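Local structure of surface presentation of antigens protein spaK (Salmonella typhimurium, 2FM8) at residues A[102-106]-A[107-111]; A[64-67]-A[68-72]; A[2-6]-A[7-11]. The protein serves as a type III secretion chaperone that stores effectors such as SipA and SopE in the bacterial cytoplasm in a secretion-competent state. One frame throughout, in Å; residues are numbered along the deposited sequence.

Contacts 1 and 3 lie on the same side of the chain's centre and touch, Leu109 of contact 1 packing on Leu9 of contact 3; contact 2 sits on the opposite side, its centre about 29 Å from that of contact 1. All three mix buried and exposed residues. Contact 1 joins strand 97-103 to helix 112-132 through a short 3-10 turn and a histidine bond; contact 3 starts helix 6-17 with an aspartate cap and an apolar face toward the sheet and helix 112-132. Both pack on strand 51-57 and helix 112-132. Contact 2, inside helix 62-78, is mostly backbone bonding with sparse side-chain contact, and faces the second subunit and a chain of another protein.

Contact 1 of 3, residues A[102-106]-A[107-111]; sequences ALVHP and DFLSD
His105 and Asp107 stand side by side, pointing the same way, at the start of a short 3-10 turn that carries the chain from strand 97-103 toward helix 112-132. With CG anti to the backbone N (chi1 -169°), the imidazole swings alongside the turn and presents its ND1 edge to the main chain. Asp107 N donates to His105 ND1 at 3.0 Å, lying almost in the ring plane; ND1 is thus the acceptor, consistent with its carrying no proton. The Asp107 carboxylate meets the neighbouring corner of the ring, its CG 3.2 Å from His105 CE1, with the two planes turned 47° apart; this is close packing next to the main-chain bond.

Two successive i to i+3 bonds build the turn. Phe108 N reaches His105 O at 2.9 Å and Leu109 N reaches Pro106 O at 2.9 Å, each donor approaching from above the carbonyl plane. Val104 CG1 touches two partners: Leu109 CD2 at 3.9 Å, and Phe108 CB at 4.0 Å, whose side chain crosses that of Val104 at about a right angle. Leu109 also lays CD1 against the backbone of Pro106, 3.6 Å from Pro106 CA.

Val104 and Leu109 continue onto strand 51-57, and Leu109 also onto Phe115 of the following helix; the Phe108 ring makes a cation-pi contact with Lys114. The loop closes at Asp111, the N-cap of helix 112-132: OD1 accepts from Lys114 N, while the other oxygen, Asp111 OD2, receives Ser110 OG at 2.7 Å from above the carboxylate plane.

Contact 2 of 3, residues A[64-67]-A[68-72]; sequences VVLQ and QRAYE
At a kink in helix 62-78, where several regular helical bonds are missing, Val65 O takes the N-H of Gln68 at 3.0 Å, an i to i+3 bond that tightens the helix locally toward 3-10 geometry with Gln68 N standing 48° out of the carbonyl plane, while Arg69 N is shared in a bifurcated arrangement, bonding weakly to Val65 O and to Leu66 O, each at 3.2 Å.

The side chains follow the turn. Val65 holds CG1 anti to its backbone N (chi1 178°), which sets this methyl beside the aliphatic part of Arg69. Val65 CG1 touches Arg69 CD at 3.8 Å, the two side chains crossing at a slant, and lies near the plane of the guanidinium group at its edge. The arginine chain bends at chi2 (101°), which brings its CD against the valine methyl. The next residue, Leu66, reaches a turn ahead with its CD1, 4.0 Å from Ala70 CA.

That apolar side meets the second subunit: Leu66 packs on Leu74 of that subunit, and Ala70 and Gln67 on its Tyr71. Gln67 and Val64 also touch the backbone of a chain of another protein. In the kink a water donates to Gln67 O, its oxygen 2.7 Å from that atom, and accepts a long, weak bond from Ala70 N.

Contact 3 of 3, residues A[2-6]-A[7-11]; sequences QHLDI and AELVR
Asp5 caps the first turn of helix 6-17. Asp5 OD1 accepts a weak bond from Glu8 N at 3.4 Å; the carboxylate gets there because CG is anti to the backbone N (chi1 -170°), folding the group back over the helix end. Beside it the Glu8 side chain runs in the same direction, with Glu8 CG 3.6 Å from Asp5 OD2 and the two carboxylate planes nearly perpendicular, 85° apart.

Behind the cap the regular helical bonds begin. Leu9 N reaches Asp5 O at 3.0 Å in the carbonyl plane, and Val10 N reaches Ile6 O at 2.8 Å, nearly end-on to the carbonyl.

On the apolar side Leu4, the residue before the cap, meets Leu9 in the next turn: CD1 of Leu4 comes to 4.1 Å from CD2 of Leu9, the side chains crossing at about a right angle. This pairing across the N-cap is a hydrophobic staple. Ile6 supports it, Ile6 CD1 lying 4.2 Å from Leu9 CD2.

Further out, Ile6 and Val10 settle on Ile45 of strand 43-48, Leu4 on Val52, and Leu9 and Val10 on Phe115, packing the helix start against both the sheet and helix 112-132. Arg11 NH1 and Glu8 OE2 form a salt bridge at 3.2 Å, its hydrogen bond weak. The positive end of the helix would probably favour an ionised Asp5, and Arg11 an ionised Glu8, despite the closeness of the two carboxylates.

Contact 1 of 3, residues A[102-106]-A[107-111]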
ATOM      1  N   ALA A 102      -1.003 -15.850  10.422  1.00 29.97           N
ATOM      2  CA  ALA A 102      -1.976 -15.926  11.497  1.00 29.94           C
ATOM      3  C   ALA A 102      -1.236 -15.966  12.834  1.00 30.19           C
ATOM      4  O   ALA A 102      -0.415 -16.873  13.072  1.00 30.63           O
ATOM      5  CB  ALA A 102      -2.813 -17.170  11.334  1.00 29.90           C
ATOM      6  N   LEU A 103      -1.475 -14.967  13.672  1.00 29.24           N
ATOM      7  CA  LEU A 103      -1.062 -15.015  15.051  1.00 29.54           C
ATOM      8  C   LEU A 103      -2.176 -15.755  15.740  1.00 29.05           C
ATOM      9  O   LEU A 103      -3.235 -15.216  15.964  1.00 28.22           O
ATOM     10  CB  LEU A 103      -0.905 -13.598  15.633  1.00 30.03           C
ATOM     11  CG  LEU A 103      -0.581 -13.496  17.127  1.00 30.15           C
ATOM     12  CD1 LEU A 103       0.702 -14.208  17.421  1.00 31.27           C
ATOM     13  CD2 LEU A 103      -0.495 -12.053  17.560  1.00 30.72           C
ATOM     14  N   VAL A 104      -1.937 -17.012  16.066  1.00 29.62           N
ATOM     15  CA  VAL A 104      -3.000 -17.886  16.541  1.00 30.11           C
ATOM     16  C   VAL A 104      -3.492 -17.512  17.950  1.00 30.46           C
ATOM     17  O   VAL A 104      -2.693 -17.354  18.876  1.00 29.87           O
ATOM     18  CB  VAL A 104      -2.552 -19.336  16.584  1.00 29.89           C
ATOM     19  CG1 VAL A 104      -3.715 -20.233  16.971  1.00 29.53           C
ATOM     20  CG2 VAL A 104      -1.968 -19.772  15.229  1.00 31.82           C
ATOM     21  N   HIS A 105      -4.810 -17.431  18.104  1.00 30.78           N
ATOM     22  CA  HIS A 105      -5.394 -17.136  19.393  1.00 31.47           C
ATOM     23  C   HIS A 105      -5.182 -18.357  20.308  1.00 31.87           C
ATOM     24  O   HIS A 105      -5.327 -19.471  19.850  1.00 31.89           O
ATOM     25  CB  HIS A 105      -6.882 -16.814  19.229  1.00 31.97           C
ATOM     26  CG  HIS A 105      -7.514 -16.247  20.469  1.00 31.81           C
ATOM     27  ND1 HIS A 105      -7.738 -17.000  21.599  1.00 33.54           N
ATOM     28  CD2 HIS A 105      -7.938 -14.994  20.761  1.00 32.03           C
ATOM     29  CE1 HIS A 105      -8.289 -16.238  22.532  1.00 34.43           C
ATOM     30  NE2 HIS A 105      -8.417 -15.015  22.050  1.00 31.53           N
ATOM     31  N   PRO A 106      -4.805 -18.152  21.590  1.00 32.38           N
ATOM     32  CA  PRO A 106      -4.616 -19.289  22.512  1.00 32.79           C
ATOM     33  C   PRO A 106      -5.803 -20.257  22.684  1.00 32.80           C
ATOM     34  O   PRO A 106      -5.586 -21.420  22.976  1.00 32.99           O
ATOM     35  CB  PRO A 106      -4.262 -18.615  23.846  1.00 33.02           C
ATOM     36  CG  PRO A 106      -3.784 -17.279  23.489  1.00 33.30           C
ATOM     37  CD  PRO A 106      -4.485 -16.871  22.237  1.00 32.67           C
ATOM     38  N   ASP A 107      -7.036 -19.787  22.495  1.00 33.39           N
ATOM     39  CA  ASP A 107      -8.221 -20.659  22.434  1.00 33.07           C
ATOM     40  C   ASP A 107      -8.038 -21.791  21.445  1.00 33.31           C
ATOM     41  O   ASP A 107      -8.675 -22.826  21.584  1.00 33.91           O
ATOM     42  CB  ASP A 107      -9.452 -19.884  21.958  1.00 33.67           C
ATOM     43  CG  ASP A 107     -10.002 -18.943  23.001  1.00 34.08           C
ATOM     44  OD1 ASP A 107      -9.532 -18.946  24.150  1.00 37.67           O
ATOM     45  OD2 ASP A 107     -10.913 -18.199  22.655  1.00 34.69           O
ATOM     46  N   PHE A 108      -7.220 -21.591  20.418  1.00 32.81           N
ATOM     47  CA  PHE A 108      -6.978 -22.653  19.426  1.00 32.87           C
ATOM     48  C   PHE A 108      -5.698 -23.422  19.648  1.00 32.90           C
ATOM     49  O   PHE A 108      -5.230 -24.151  18.772  1.00 33.30           O
ATOM     50  CB  PHE A 108      -7.061 -22.052  18.024  1.00 32.83           C
ATOM     51  CG  PHE A 108      -8.450 -21.660  17.656  1.00 31.98           C
ATOM     52  CD1 PHE A 108      -9.283 -22.563  17.024  1.00 32.77           C
ATOM     53  CD2 PHE A 108      -8.951 -20.407  18.012  1.00 32.71           C
ATOM     54  CE1 PHE A 108     -10.589 -22.212  16.710  1.00 35.09           C
ATOM     55  CE2 PHE A 108     -10.258 -20.042  17.715  1.00 32.41           C
ATOM     56  CZ  PHE A 108     -11.081 -20.932  17.056  1.00 32.63           C
ATOM     57  N   LEU A 109      -5.154 -23.318  20.853  1.00 33.21           N
ATOM     58  CA  LEU A 109      -3.898 -23.984  21.192  1.00 33.56           C
ATOM     59  C   LEU A 109      -4.072 -25.020  22.304  1.00 33.74           C
ATOM     60  O   LEU A 109      -3.090 -25.606  22.717  1.00 33.30           O
ATOM     61  CB  LEU A 109      -2.837 -22.939  21.607  1.00 33.53           C
ATOM     62  CG  LEU A 109      -2.480 -21.904  20.524  1.00 35.17           C
ATOM     63  CD1 LEU A 109      -1.641 -20.765  21.051  1.00 35.32           C
ATOM     64  CD2 LEU A 109      -1.744 -22.616  19.391  1.00 36.00           C
ATOM     65  N   SER A 110      -5.311 -25.246  22.750  1.00 34.14           N
ATOM     66  CA  SER A 110      -5.612 -26.056  23.937  1.00 35.22           C
ATOM     67  C   SER A 110      -5.511 -27.562  23.700  1.00 35.24           C
ATOM     68  O   SER A 110      -5.183 -28.307  24.601  1.00 35.28           O
ATOM     69  CB  SER A 110      -7.023 -25.754  24.417  1.00 35.83           C
ATOM     70  OG  SER A 110      -7.963 -26.192  23.440  1.00 39.51           O
ATOM     71  N   ASP A 111      -5.800 -27.996  22.477  1.00 35.27           N
ATOM     72  CA  ASP A 111      -5.733 -29.405  22.121  1.00 35.07           C
ATOM     73  C   ASP A 111      -5.607 -29.511  20.605  1.00 34.70           C
ATOM     74  O   ASP A 111      -5.663 -28.481  19.892  1.00 34.72           O
ATOM     75  CB  ASP A 111      -6.978 -30.150  22.651  1.00 34.78           C
ATOM     76  CG  ASP A 111      -8.261 -29.495  22.224  1.00 38.27           C
ATOM     77  OD1 ASP A 111      -8.670 -29.676  21.058  1.00 40.88           O
ATOM     78  OD2 ASP A 111      -8.848 -28.734  23.038  1.00 44.03           O
TER

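Contact 2 of 3, residues A[64-67]-A[68-72]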
ATOM      1  N   VAL A  64       4.058  -8.149  -7.114  1.00 28.08           N
ATOM      2  CA  VAL A  64       3.656  -7.534  -8.370  1.00 27.44           C
ATOM      3  C   VAL A  64       2.151  -7.739  -8.633  1.00 27.15           C
ATOM      4  O   VAL A  64       1.433  -6.789  -8.951  1.00 25.81           O
ATOM      5  CB  VAL A  64       4.524  -8.067  -9.518  1.00 27.63           C
ATOM      6  CG1 VAL A  64       3.916  -7.777 -10.891  1.00 27.64           C
ATOM      7  CG2 VAL A  64       5.937  -7.484  -9.391  1.00 27.75           C
ATOM      8  N   VAL A  65       1.657  -8.957  -8.477  1.00 26.52           N
ATOM      9  CA  VAL A  65       0.244  -9.180  -8.740  1.00 27.11           C
ATOM     10  C   VAL A  65      -0.597  -8.373  -7.756  1.00 27.23           C
ATOM     11  O   VAL A  65      -1.673  -7.881  -8.110  1.00 25.74           O
ATOM     12  CB  VAL A  65      -0.133 -10.664  -8.707  1.00 27.51           C
ATOM     13  CG1 VAL A  65      -1.616 -10.830  -8.925  1.00 28.20           C
ATOM     14  CG2 VAL A  65       0.651 -11.433  -9.811  1.00 28.07           C
ATOM     15  N   LEU A  66      -0.086  -8.213  -6.527  1.00 27.78           N
ATOM     16  CA  LEU A  66      -0.747  -7.380  -5.517  1.00 27.37           C
ATOM     17  C   LEU A  66      -1.070  -5.947  -6.020  1.00 27.10           C
ATOM     18  O   LEU A  66      -2.068  -5.351  -5.622  1.00 27.69           O
ATOM     19  CB  LEU A  66       0.063  -7.357  -4.238  1.00 27.28           C
ATOM     20  CG  LEU A  66      -0.557  -6.704  -2.988  1.00 28.02           C
ATOM     21  CD1 LEU A  66      -1.853  -7.374  -2.526  1.00 27.70           C
ATOM     22  CD2 LEU A  66       0.449  -6.725  -1.879  1.00 27.99           C
ATOM     23  N   GLN A  67      -0.247  -5.417  -6.909  1.00 26.80           N
ATOM     24  CA  GLN A  67      -0.483  -4.089  -7.498  1.00 26.97           C
ATOM     25  C   GLN A  67      -1.844  -3.966  -8.202  1.00 27.12           C
ATOM     26  O   GLN A  67      -2.401  -2.891  -8.288  1.00 26.29           O
ATOM     27  CB  GLN A  67       0.645  -3.721  -8.478  1.00 26.15           C
ATOM     28  CG  GLN A  67       2.049  -3.775  -7.873  1.00 25.99           C
ATOM     29  CD  GLN A  67       3.134  -3.549  -8.875  1.00 25.50           C
ATOM     30  OE1 GLN A  67       2.931  -2.887  -9.923  1.00 27.07           O
ATOM     31  NE2 GLN A  67       4.315  -4.056  -8.564  1.00 17.94           N
ATOM     32  N   GLN A  68      -2.355  -5.075  -8.718  1.00 27.96           N
ATOM     33  CA  GLN A  68      -3.625  -5.096  -9.413  1.00 29.72           C
ATOM     34  C   GLN A  68      -4.744  -5.689  -8.572  1.00 29.40           C
ATOM     35  O   GLN A  68      -5.890  -5.489  -8.894  1.00 29.18           O
ATOM     36  CB  GLN A  68      -3.511  -5.932 -10.695  1.00 30.39           C
ATOM     37  CG  GLN A  68      -2.842  -5.222 -11.855  1.00 33.16           C
ATOM     38  CD  GLN A  68      -2.639  -6.172 -13.057  1.00 35.31           C
ATOM     39  OE1 GLN A  68      -3.295  -7.230 -13.155  1.00 46.23           O
ATOM     40  NE2 GLN A  68      -1.728  -5.805 -13.959  1.00 40.35           N
ATOM     41  N   ARG A  69      -4.410  -6.431  -7.519  1.00 29.39           N
ATOM     42  CA  ARG A  69      -5.402  -7.211  -6.764  1.00 29.18           C
ATOM     43  C   ARG A  69      -5.564  -6.820  -5.312  1.00 28.50           C
ATOM     44  O   ARG A  69      -6.161  -7.573  -4.516  1.00 28.70           O
ATOM     45  CB  ARG A  69      -5.061  -8.692  -6.864  1.00 30.20           C
ATOM     46  CG  ARG A  69      -5.907  -9.403  -7.864  1.00 35.61           C
ATOM     47  CD  ARG A  69      -5.220  -9.613  -9.128  1.00 42.47           C
ATOM     48  NE  ARG A  69      -6.200  -9.845 -10.183  1.00 45.68           N
ATOM     49  CZ  ARG A  69      -6.016 -10.679 -11.217  1.00 50.97           C
ATOM     50  NH1 ARG A  69      -4.863 -11.405 -11.358  1.00 49.09           N
ATOM     51  NH2 ARG A  69      -7.013 -10.801 -12.122  1.00 50.38           N
ATOM     52  N   ALA A  70      -5.046  -5.649  -4.943  1.00 27.07           N
ATOM     53  CA  ALA A  70      -5.064  -5.238  -3.546  1.00 26.64           C
ATOM     54  C   ALA A  70      -6.465  -5.091  -2.960  1.00 26.17           C
ATOM     55  O   ALA A  70      -6.673  -5.432  -1.793  1.00 24.63           O
ATOM     56  CB  ALA A  70      -4.266  -3.972  -3.329  1.00 26.48           C
ATOM     57  N   TYR A  71      -7.431  -4.632  -3.744  1.00 25.52           N
ATOM     58  CA  TYR A  71      -8.801  -4.517  -3.229  1.00 26.34           C
ATOM     59  C   TYR A  71      -9.440  -5.859  -2.871  1.00 26.68           C
ATOM     60  O   TYR A  71     -10.040  -6.036  -1.810  1.00 26.25           O
ATOM     61  CB  TYR A  71      -9.667  -3.837  -4.273  1.00 26.51           C
ATOM     62  CG  TYR A  71     -11.089  -3.598  -3.853  1.00 26.64           C
ATOM     63  CD1 TYR A  71     -11.398  -2.978  -2.619  1.00 27.05           C
ATOM     64  CD2 TYR A  71     -12.134  -3.981  -4.684  1.00 25.32           C
ATOM     65  CE1 TYR A  71     -12.719  -2.749  -2.247  1.00 25.63           C
ATOM     66  CE2 TYR A  71     -13.438  -3.755  -4.331  1.00 27.11           C
ATOM     67  CZ  TYR A  71     -13.734  -3.136  -3.128  1.00 27.58           C
ATOM     68  OH  TYR A  71     -15.048  -2.905  -2.855  1.00 27.99           O
ATOM     69  N   GLU A  72      -9.317  -6.812  -3.787  1.00 27.70           N
ATOM     70  CA  GLU A  72      -9.804  -8.166  -3.544  1.00 28.00           C
ATOM     71  C   GLU A  72      -9.111  -8.789  -2.321  1.00 27.88           C
ATOM     72  O   GLU A  72      -9.730  -9.511  -1.531  1.00 28.05           O
ATOM     73  CB  GLU A  72      -9.609  -9.016  -4.814  1.00 27.92           C
ATOM     74  CG  GLU A  72      -9.882 -10.508  -4.615  1.00 28.94           C
ATOM     75  CD  GLU A  72      -9.790 -11.296  -5.937  1.00 28.54           C
ATOM     76  OE1 GLU A  72      -9.987 -10.698  -6.994  1.00 32.55           O
ATOM     77  OE2 GLU A  72      -9.515 -12.494  -5.910  1.00 27.89           O
TER
HETATM   78  O   HOH W   1      -4.620  -2.733  -6.750  1.00 33.26           O

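Contact 3 of 3, residues A[2-6]-A[7-11]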
ATOM      1  N   GLN A   2       3.614 -22.246  27.843  1.00 63.62           N
ATOM      2  CA  GLN A   2       4.875 -22.136  28.585  1.00 62.27           C
ATOM      3  C   GLN A   2       5.452 -23.539  28.835  1.00 61.39           C
ATOM      4  O   GLN A   2       6.662 -23.722  28.976  1.00 61.44           O
ATOM      5  CB  GLN A   2       4.599 -21.451  29.933  1.00 62.96           C
ATOM      6  CG  GLN A   2       5.568 -20.342  30.287  1.00 64.15           C
ATOM      7  CD  GLN A   2       5.432 -19.141  29.370  1.00 66.19           C
ATOM      8  OE1 GLN A   2       6.319 -18.873  28.559  1.00 67.99           O
ATOM      9  NE2 GLN A   2       4.315 -18.412  29.487  1.00 66.40           N
ATOM     10  N   HIS A   3       4.547 -24.508  28.953  1.00 59.74           N
ATOM     11  CA  HIS A   3       4.853 -25.923  28.839  1.00 58.30           C
ATOM     12  C   HIS A   3       4.491 -26.405  27.415  1.00 56.49           C
ATOM     13  O   HIS A   3       4.500 -27.612  27.149  1.00 56.40           O
ATOM     14  CB  HIS A   3       4.024 -26.678  29.890  1.00 59.07           C
ATOM     15  CG  HIS A   3       4.583 -28.013  30.288  1.00 61.03           C
ATOM     16  ND1 HIS A   3       4.170 -29.198  29.707  1.00 63.33           N
ATOM     17  CD2 HIS A   3       5.492 -28.354  31.235  1.00 61.83           C
ATOM     18  CE1 HIS A   3       4.812 -30.208  30.271  1.00 63.17           C
ATOM     19  NE2 HIS A   3       5.620 -29.724  31.199  1.00 63.06           N
ATOM     20  N   LEU A   4       4.188 -25.474  26.498  1.00 53.98           N
ATOM     21  CA  LEU A   4       3.572 -25.839  25.202  1.00 52.23           C
ATOM     22  C   LEU A   4       4.542 -26.572  24.285  1.00 50.34           C
ATOM     23  O   LEU A   4       5.617 -26.067  23.979  1.00 50.18           O
ATOM     24  CB  LEU A   4       3.022 -24.620  24.450  1.00 52.26           C
ATOM     25  CG  LEU A   4       2.443 -24.969  23.056  1.00 52.82           C
ATOM     26  CD1 LEU A   4       1.135 -25.730  23.178  1.00 52.73           C
ATOM     27  CD2 LEU A   4       2.236 -23.768  22.216  1.00 52.17           C
ATOM     28  N   ASP A   5       4.146 -27.753  23.827  1.00 48.08           N
ATOM     29  CA  ASP A   5       4.972 -28.516  22.912  1.00 46.71           C
ATOM     30  C   ASP A   5       4.339 -28.404  21.533  1.00 44.72           C
ATOM     31  O   ASP A   5       3.335 -29.056  21.250  1.00 43.96           O
ATOM     32  CB  ASP A   5       5.067 -29.968  23.375  1.00 46.74           C
ATOM     33  CG  ASP A   5       6.101 -30.774  22.595  1.00 47.72           C
ATOM     34  OD1 ASP A   5       6.491 -30.411  21.465  1.00 47.53           O
ATOM     35  OD2 ASP A   5       6.537 -31.796  23.133  1.00 51.63           O
ATOM     36  N   ILE A   6       4.927 -27.569  20.680  1.00 43.06           N
ATOM     37  CA  ILE A   6       4.350 -27.299  19.354  1.00 41.95           C
ATOM     38  C   ILE A   6       4.377 -28.532  18.414  1.00 40.44           C
ATOM     39  O   ILE A   6       3.410 -28.804  17.699  1.00 38.65           O
ATOM     40  CB  ILE A   6       4.973 -26.012  18.704  1.00 41.73           C
ATOM     41  CG1 ILE A   6       4.167 -25.571  17.478  1.00 42.15           C
ATOM     42  CG2 ILE A   6       6.428 -26.206  18.320  1.00 42.16           C
ATOM     43  CD1 ILE A   6       2.734 -25.226  17.777  1.00 41.71           C
ATOM     44  N   ALA A   7       5.477 -29.283  18.429  1.00 39.51           N
ATOM     45  CA  ALA A   7       5.542 -30.527  17.672  1.00 39.26           C
ATOM     46  C   ALA A   7       4.383 -31.455  18.060  1.00 38.17           C
ATOM     47  O   ALA A   7       3.731 -32.036  17.191  1.00 36.89           O
ATOM     48  CB  ALA A   7       6.892 -31.234  17.876  1.00 39.17           C
ATOM     49  N   GLU A   8       4.098 -31.573  19.351  1.00 37.66           N
ATOM     50  CA  GLU A   8       3.053 -32.504  19.759  1.00 38.22           C
ATOM     51  C   GLU A   8       1.670 -31.985  19.402  1.00 36.63           C
ATOM     52  O   GLU A   8       0.777 -32.774  19.042  1.00 34.69           O
ATOM     53  CB  GLU A   8       3.149 -32.894  21.234  1.00 39.13           C
ATOM     54  CG  GLU A   8       4.209 -33.977  21.526  1.00 44.67           C
ATOM     55  CD  GLU A   8       4.317 -35.124  20.458  1.00 51.53           C
ATOM     56  OE1 GLU A   8       3.285 -35.781  20.126  1.00 54.06           O
ATOM     57  OE2 GLU A   8       5.457 -35.355  19.961  1.00 53.04           O
ATOM     58  N   LEU A   9       1.517 -30.667  19.459  1.00 35.70           N
ATOM     59  CA  LEU A   9       0.295 -30.033  18.995  1.00 35.57           C
ATOM     60  C   LEU A   9       0.053 -30.281  17.495  1.00 35.01           C
ATOM     61  O   LEU A   9      -1.056 -30.659  17.096  1.00 34.46           O
ATOM     62  CB  LEU A   9       0.322 -28.526  19.281  1.00 35.51           C
ATOM     63  CG  LEU A   9      -1.049 -27.864  19.372  1.00 35.53           C
ATOM     64  CD1 LEU A   9      -1.903 -28.535  20.450  1.00 35.14           C
ATOM     65  CD2 LEU A   9      -0.909 -26.361  19.627  1.00 34.77           C
ATOM     66  N   VAL A  10       1.089 -30.057  16.686  1.00 34.34           N
ATOM     67  CA  VAL A  10       1.018 -30.237  15.241  1.00 34.45           C
ATOM     68  C   VAL A  10       0.716 -31.715  14.908  1.00 34.89           C
ATOM     69  O   VAL A  10      -0.147 -32.019  14.091  1.00 33.47           O
ATOM     70  CB  VAL A  10       2.336 -29.774  14.577  1.00 33.59           C
ATOM     71  CG1 VAL A  10       2.439 -30.250  13.139  1.00 33.53           C
ATOM     72  CG2 VAL A  10       2.439 -28.242  14.627  1.00 34.22           C
ATOM     73  N   ARG A  11       1.435 -32.626  15.563  1.00 35.44           N
ATOM     74  CA  ARG A  11       1.275 -34.060  15.317  1.00 36.29           C
ATOM     75  C   ARG A  11      -0.193 -34.468  15.602  1.00 35.99           C
ATOM     76  O   ARG A  11      -0.853 -35.164  14.817  1.00 36.35           O
ATOM     77  CB  ARG A  11       2.308 -34.835  16.163  1.00 35.67           C
ATOM     78  CG  ARG A  11       2.228 -36.312  16.036  1.00 38.57           C
ATOM     79  CD  ARG A  11       3.407 -37.093  16.754  1.00 40.70           C
ATOM     80  NE  ARG A  11       4.573 -37.241  15.855  1.00 44.77           N
ATOM     81  CZ  ARG A  11       5.702 -36.518  15.904  1.00 45.96           C
ATOM     82  NH1 ARG A  11       5.900 -35.586  16.845  1.00 46.81           N
ATOM     83  NH2 ARG A  11       6.662 -36.747  15.001  1.00 47.15           N
TER